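Long-range contacts in SPI-1 type 3 secretion system secretin (PDB 4G08), which forms a ring-shaped multimer with an apparent central pore in the outer membrane, part of the injectisome that delivers bacterial effector proteins into host cells: residues K35-V40 with G77-I82; S41-R46 with D84-R89. One frame throughout, in Å; residues are numbered along the deposited sequence.

Interaction 1: K35-V40 with G77-I82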
loop_
_atom_site.group_PDB
_atom_site.type_symbol
_atom_site.label_atom_id
_atom_site.label_comp_id
_atom_site.label_asym_id
_atom_site.label_seq_id
_atom_site.Cartn_x
_atom_site.Cartn_y
_atom_site.Cartn_z
ATOM N N LYS A 35 5.626 8.159 -14.896
ATOM C CA LYS A 35 7.075 8.111 -14.717
ATOM C C LYS A 35 7.508 6.854 -13.964
ATOM O O LYS A 35 8.583 6.304 -14.213
ATOM C CB LYS A 35 7.539 9.362 -13.970
ATOM C CG LYS A 35 7.452 10.629 -14.802
ATOM C CD LYS A 35 8.377 11.710 -14.264
ATOM C CE LYS A 35 7.855 13.105 -14.581
ATOM N NZ LYS A 35 8.772 14.194 -14.133
ATOM N N GLU A 36 6.642 6.381 -13.076
ATOM C CA GLU A 36 6.983 5.281 -12.186
ATOM C C GLU A 36 6.562 3.962 -12.792
ATOM O O GLU A 36 5.489 3.857 -13.376
ATOM C CB GLU A 36 6.289 5.458 -10.848
ATOM C CG GLU A 36 6.587 6.789 -10.202
ATOM C CD GLU A 36 5.489 7.804 -10.434
ATOM O OE1 GLU A 36 4.407 7.415 -10.927
ATOM O OE2 GLU A 36 5.712 8.992 -10.115
ATOM N N PRO A 37 7.377 2.926 -12.589
ATOM C CA PRO A 37 6.979 1.591 -12.978
ATOM C C PRO A 37 5.902 1.063 -12.066
ATOM O O PRO A 37 5.745 1.533 -10.937
ATOM C CB PRO A 37 8.254 0.774 -12.801
ATOM C CG PRO A 37 9.010 1.488 -11.756
ATOM C CD PRO A 37 8.673 2.938 -11.896
ATOM N N VAL A 38 5.179 0.075 -12.569
ATOM C CA VAL A 38 4.149 -0.588 -11.807
ATOM C C VAL A 38 4.529 -2.046 -11.662
ATOM O O VAL A 38 5.037 -2.662 -12.602
ATOM C CB VAL A 38 2.782 -0.494 -12.501
ATOM C CG1 VAL A 38 1.713 -1.150 -11.655
ATOM C CG2 VAL A 38 2.424 0.956 -12.761
ATOM N N ILE A 39 4.533 -2.499 -10.420
ATOM C CA ILE A 39 4.910 -3.854 -10.099
ATOM C C ILE A 39 3.677 -4.609 -9.653
ATOM O O ILE A 39 3.064 -4.273 -8.643
ATOM C CB ILE A 39 5.937 -3.856 -8.972
ATOM C CG1 ILE A 39 7.128 -3.007 -9.380
ATOM C CG2 ILE A 39 6.373 -5.267 -8.639
ATOM C CD1 ILE A 39 7.757 -2.313 -8.204
ATOM N N VAL A 40 3.290 -5.593 -10.452
ATOM C CA VAL A 40 2.075 -6.348 -10.207
ATOM C C VAL A 40 2.400 -7.743 -9.687
ATOM O O VAL A 40 3.256 -8.441 -10.233
ATOM C CB VAL A 40 1.227 -6.467 -11.481
ATOM C CG1 VAL A 40 -0.029 -7.255 -11.190
ATOM C CG2 VAL A 40 0.856 -5.089 -12.005
ATOM N N GLY A 77 6.541 6.438 -3.749
ATOM C CA GLY A 77 7.189 7.659 -4.207
ATOM C C GLY A 77 8.009 7.448 -5.463
ATOM O O GLY A 77 8.252 8.391 -6.216
ATOM N N GLN A 78 8.347 6.191 -5.744
ATOM C CA GLN A 78 9.143 5.875 -6.927
ATOM C C GLN A 78 8.526 4.797 -7.797
ATOM O O GLN A 78 8.909 4.639 -8.954
ATOM C CB GLN A 78 10.543 5.451 -6.521
ATOM C CG GLN A 78 11.300 6.551 -5.823
ATOM C CD GLN A 78 11.177 6.460 -4.321
ATOM O OE1 GLN A 78 11.050 5.373 -3.757
ATOM N NE2 GLN A 78 11.156 7.607 -3.668
ATOM N N ALA A 79 7.657 3.987 -7.211
ATOM C CA ALA A 79 7.036 2.888 -7.933
ATOM C C ALA A 79 5.681 2.562 -7.334
ATOM O O ALA A 79 5.425 2.852 -6.168
ATOM C CB ALA A 79 7.932 1.664 -7.888
ATOM N N ILE A 80 4.807 1.991 -8.154
ATOM C CA ILE A 80 3.476 1.595 -7.709
ATOM C C ILE A 80 3.399 0.077 -7.610
ATOM O O ILE A 80 3.772 -0.635 -8.544
ATOM C CB ILE A 80 2.389 2.096 -8.676
ATOM C CG1 ILE A 80 2.385 3.625 -8.716
ATOM C CG2 ILE A 80 1.021 1.574 -8.261
ATOM C CD1 ILE A 80 1.417 4.209 -9.720
ATOM N N TYR A 81 2.961 -0.421 -6.466
ATOM C CA TYR A 81 2.860 -1.852 -6.222
ATOM C C TYR A 81 1.402 -2.236 -6.131
ATOM O O TYR A 81 0.657 -1.651 -5.440
ATOM C CB TYR A 81 3.583 -2.265 -4.930
ATOM C CG TYR A 81 5.026 -1.866 -4.857
ATOM C CD1 TYR A 81 5.375 -0.571 -4.582
ATOM C CD2 TYR A 81 6.032 -2.773 -5.021
ATOM C CE1 TYR A 81 6.638 -0.196 -4.516
ATOM C CE2 TYR A 81 7.324 -2.378 -4.948
ATOM C CZ TYR A 81 7.616 -1.088 -4.696
ATOM O OH TYR A 81 8.902 -0.633 -4.593
ATOM N N ILE A 82 1.044 -3.270 -6.847
ATOM C CA ILE A 82 -0.320 -3.779 -6.872
ATOM C C ILE A 82 -0.343 -5.254 -6.484
ATOM O O ILE A 82 0.438 -6.060 -6.991
ATOM C CB ILE A 82 -0.956 -3.604 -8.263
ATOM C CG1 ILE A 82 -1.034 -2.115 -8.616
ATOM C CG2 ILE A 82 -2.346 -4.226 -8.295
ATOM C CD1 ILE A 82 -1.213 -1.844 -10.090
#
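Ile39 N donates to Ile80 O at 2.8 Å, with an angle of 172° at the hydrogen. This is the middle bond of a parallel pairing between strands 38-40 and 80-82 in the mixed sheet of the N0 domain, in this periplasmic part of the secretin. Strand 38-40 is an outermost strand of that sheet within the chain, and the strand beyond 80-84 is antiparallel 71-75. On one side of the middle bond Ile80 N reaches Pro37 O (3.0 Å); on the other Ile82 N reaches Ile39 O (2.9 Å). Ile39 therefore uses both its N-H and its carbonyl, bonding to the residues before and after its partner Tyr81, as parallel strands require. The carbonyl of Ile80 also receives a CA-H contact from Val38 CA.

Val38, Val40, Ile80 and Ile82 point to one face of the sheet. Here Val38 CG1, set anti to the backbone N (chi1 -178°), presses on Ile82 CD1 at 3.4 Å, tighter than normal van der Waals contact. Phe27 touches Val38, Val40 and Ile82, so helix 23-30 packs against this face. Trp73 of strand 71-75 touches Ile80 and Ile82.

Ile39 and Tyr81 share the other face and run alongside each other in the same direction. The phenol oxygen of Tyr81 bonds to Asp76 OD2, in the turn before the strand. Asp76 OD1 also accepts from Gln78 N and Ala79 N.

Ahead of the strands the two segments still touch. Glu36 CB lies 3.3 Å from Gln78 O, and Pro37 CG rests on Ala79 CB. Ile39 CD1 meets Ala79 CB at 4.0 Å and approaches the Tyr81 ring obliquely, 3.3 Å from Tyr81 CE2.

Interaction 2: S41-R46 with D84-R89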
loop_
_atom_site.group_PDB
_atom_site.type_symbol
_atom_site.label_atom_id
_atom_site.label_comp_id
_atom_site.label_asym_id
_atom_site.label_seq_id
_atom_site.Cartn_x
_atom_site.Cartn_y
_atom_site.Cartn_z
ATOM N N SER A 41 1.807 -8.088 -8.555
ATOM C CA SER A 41 2.119 -9.339 -7.888
ATOM C C SER A 41 1.630 -10.519 -8.704
ATOM O O SER A 41 0.751 -10.387 -9.546
ATOM C CB SER A 41 1.466 -9.376 -6.514
ATOM O OG SER A 41 0.096 -9.703 -6.624
ATOM N N LYS A 42 2.072 -11.706 -8.321
ATOM C CA LYS A 42 1.669 -12.903 -9.023
ATOM C C LYS A 42 0.155 -13.066 -8.972
ATOM O O LYS A 42 -0.493 -13.252 -10.003
ATOM C CB LYS A 42 2.335 -14.115 -8.390
ATOM C CG LYS A 42 1.646 -15.418 -8.733
ATOM C CD LYS A 42 2.189 -16.571 -7.913
ATOM C CE LYS A 42 1.346 -16.785 -6.676
ATOM N NZ LYS A 42 2.108 -17.548 -5.656
ATOM N N MET A 43 -0.420 -12.943 -7.778
ATOM C CA MET A 43 -1.857 -13.149 -7.628
ATOM C C MET A 43 -2.678 -12.080 -8.331
ATOM O O MET A 43 -3.805 -12.344 -8.745
ATOM C CB MET A 43 -2.265 -13.216 -6.158
ATOM C CG MET A 43 -1.785 -14.464 -5.453
ATOM S SD MET A 43 -2.542 -15.944 -6.142
ATOM C CE MET A 43 -4.244 -15.721 -5.643
ATOM N N ALA A 44 -2.195 -10.846 -8.369
ATOM C CA ALA A 44 -2.954 -9.819 -9.070
ATOM C C ALA A 44 -2.933 -10.104 -10.559
ATOM O O ALA A 44 -3.925 -9.901 -11.260
ATOM C CB ALA A 44 -2.386 -8.446 -8.799
ATOM N N ALA A 45 -1.774 -10.534 -11.038
ATOM C CA ALA A 45 -1.542 -10.700 -12.462
ATOM C C ALA A 45 -2.393 -11.804 -13.075
ATOM O O ALA A 45 -2.587 -11.828 -14.287
ATOM C CB ALA A 45 -0.072 -10.960 -12.728
ATOM N N ARG A 46 -2.905 -12.720 -12.262
ATOM C CA ARG A 46 -3.713 -13.796 -12.824
ATOM C C ARG A 46 -5.178 -13.405 -13.000
ATOM O O ARG A 46 -5.929 -14.111 -13.671
ATOM C CB ARG A 46 -3.602 -15.069 -12.004
ATOM C CG ARG A 46 -4.221 -14.981 -10.635
ATOM C CD ARG A 46 -3.747 -16.158 -9.810
ATOM N NE ARG A 46 -4.422 -17.392 -10.189
ATOM C CZ ARG A 46 -5.532 -17.840 -9.616
ATOM N NH1 ARG A 46 -6.117 -17.144 -8.653
ATOM N NH2 ARG A 46 -6.075 -18.975 -10.031
ATOM N N ASP A 84 -3.060 -8.638 -4.983
ATOM C CA ASP A 84 -4.383 -9.178 -4.705
ATOM C C ASP A 84 -4.700 -8.942 -3.240
ATOM O O ASP A 84 -3.816 -9.011 -2.393
ATOM C CB ASP A 84 -4.399 -10.680 -5.010
ATOM C CG ASP A 84 -5.799 -11.264 -5.009
ATOM O OD1 ASP A 84 -6.526 -11.060 -6.010
ATOM O OD2 ASP A 84 -6.076 -12.124 -4.146
ATOM N N ALA A 85 -5.969 -8.779 -2.914
ATOM C CA ALA A 85 -6.333 -8.571 -1.526
ATOM C C ALA A 85 -5.883 -9.758 -0.682
ATOM O O ALA A 85 -5.565 -9.604 0.498
ATOM C CB ALA A 85 -7.829 -8.360 -1.394
ATOM N N SER A 86 -5.685 -10.899 -1.336
ATOM C CA SER A 86 -5.324 -12.128 -0.634
ATOM C C SER A 86 -3.874 -12.103 -0.139
ATOM O O SER A 86 -3.460 -12.958 0.642
ATOM C CB SER A 86 -5.550 -13.340 -1.541
ATOM O OG SER A 86 -4.494 -13.492 -2.475
ATOM N N GLU A 87 -3.102 -11.132 -0.619
ATOM C CA GLU A 87 -1.693 -11.010 -0.261
ATOM C C GLU A 87 -1.495 -9.974 0.841
ATOM O O GLU A 87 -0.376 -9.599 1.167
ATOM C CB GLU A 87 -0.870 -10.628 -1.487
ATOM C CG GLU A 87 -0.740 -11.757 -2.494
ATOM C CD GLU A 87 -0.143 -11.313 -3.817
ATOM O OE1 GLU A 87 0.808 -11.978 -4.280
ATOM O OE2 GLU A 87 -0.790 -10.507 -4.520
ATOM N N MET A 88 -2.599 -9.471 1.364
ATOM C CA MET A 88 -2.547 -8.485 2.418
ATOM C C MET A 88 -1.722 -9.033 3.567
ATOM O O MET A 88 -1.872 -10.194 3.948
ATOM C CB MET A 88 -3.957 -8.194 2.894
ATOM C CG MET A 88 -4.012 -7.351 4.143
ATOM S SD MET A 88 -4.809 -5.755 3.895
ATOM C CE MET A 88 -6.317 -6.183 3.034
ATOM N N ARG A 89 -0.810 -8.215 4.078
ATOM C CA ARG A 89 -0.071 -8.575 5.280
ATOM C C ARG A 89 -0.747 -7.994 6.506
ATOM O O ARG A 89 -1.105 -6.816 6.534
ATOM C CB ARG A 89 1.386 -8.102 5.213
ATOM C CG ARG A 89 2.150 -8.360 6.512
ATOM C CD ARG A 89 3.655 -8.580 6.364
ATOM N NE ARG A 89 4.237 -9.017 7.653
ATOM C CZ ARG A 89 5.246 -8.383 8.276
ATOM N NH1 ARG A 89 6.044 -7.565 7.606
ATOM N NH2 ARG A 89 5.512 -8.651 9.550
#
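Ser41 and Glu87 make the polar link between the start of the short, weakly bonded helix 42-45 and the 3-10 turn 85-87. Ser41 OG donates to Glu87 OE2. Their 2.4 Å separation is shorter than a normal hydrogen bond, so the exact length is doubtful, though the two atoms plainly meet. The serine is also the N-cap of the helix, and Ser41 OG accepts from Ala44 N at 3.1 Å. A chi1 of 79° sets OG where it can meet both partners. Glu87 OE2 also accepts from Asp84 N at 3.0 Å, nearly along its C-O axis. One carboxylate oxygen would thus join the helix cap to the end of strand 80-84.

Further bonds shape the turn itself. Asp84 OD2 accepts from Ser86 N, which approaches from above the carboxylate plane, to make an Asx turn. Asp84 OD2 also accepts from Ser86 OG at 2.7 Å, on the anti side. Asp84 OD1 has a salt bridge to Lys47.

The van der Waals contacts rest on Met43. Met43 CB packs 3.5 Å from Asp84 CB, and the methionine chain, bent at chi2 and chi3, crosses that of Glu87. Met43 CE ends 3.9 Å from Ser86 OG.

The turn leads into strand 89-94 of the next domain. The Asp84 N-H would tend to stabilise negative charge on Glu87 OE2, helped by Ser41 OG if that bond is as modelled.

Overall arrangement
From the N terminus, the chain passes helix 23-30 and enters segment 35-40, then runs directly into 41-46. After helix 58-69 and strand 71-75 it returns through 77-82 and 84-89. The segments alternate, so the two contacts cross rather than nest. Each closes a loop of nearly forty residues. Interaction 1 zips an outer strand onto the N0 sheet, and interaction 2 continues at the strand ends. Their centres are about 15 Å apart. Ser41 N probably bonds to Ile82 O (2.9 Å), carrying the pairing from one to the other. Interaction 2 also leads toward the second domain, where Arg89 forms a salt bridge with Asp138.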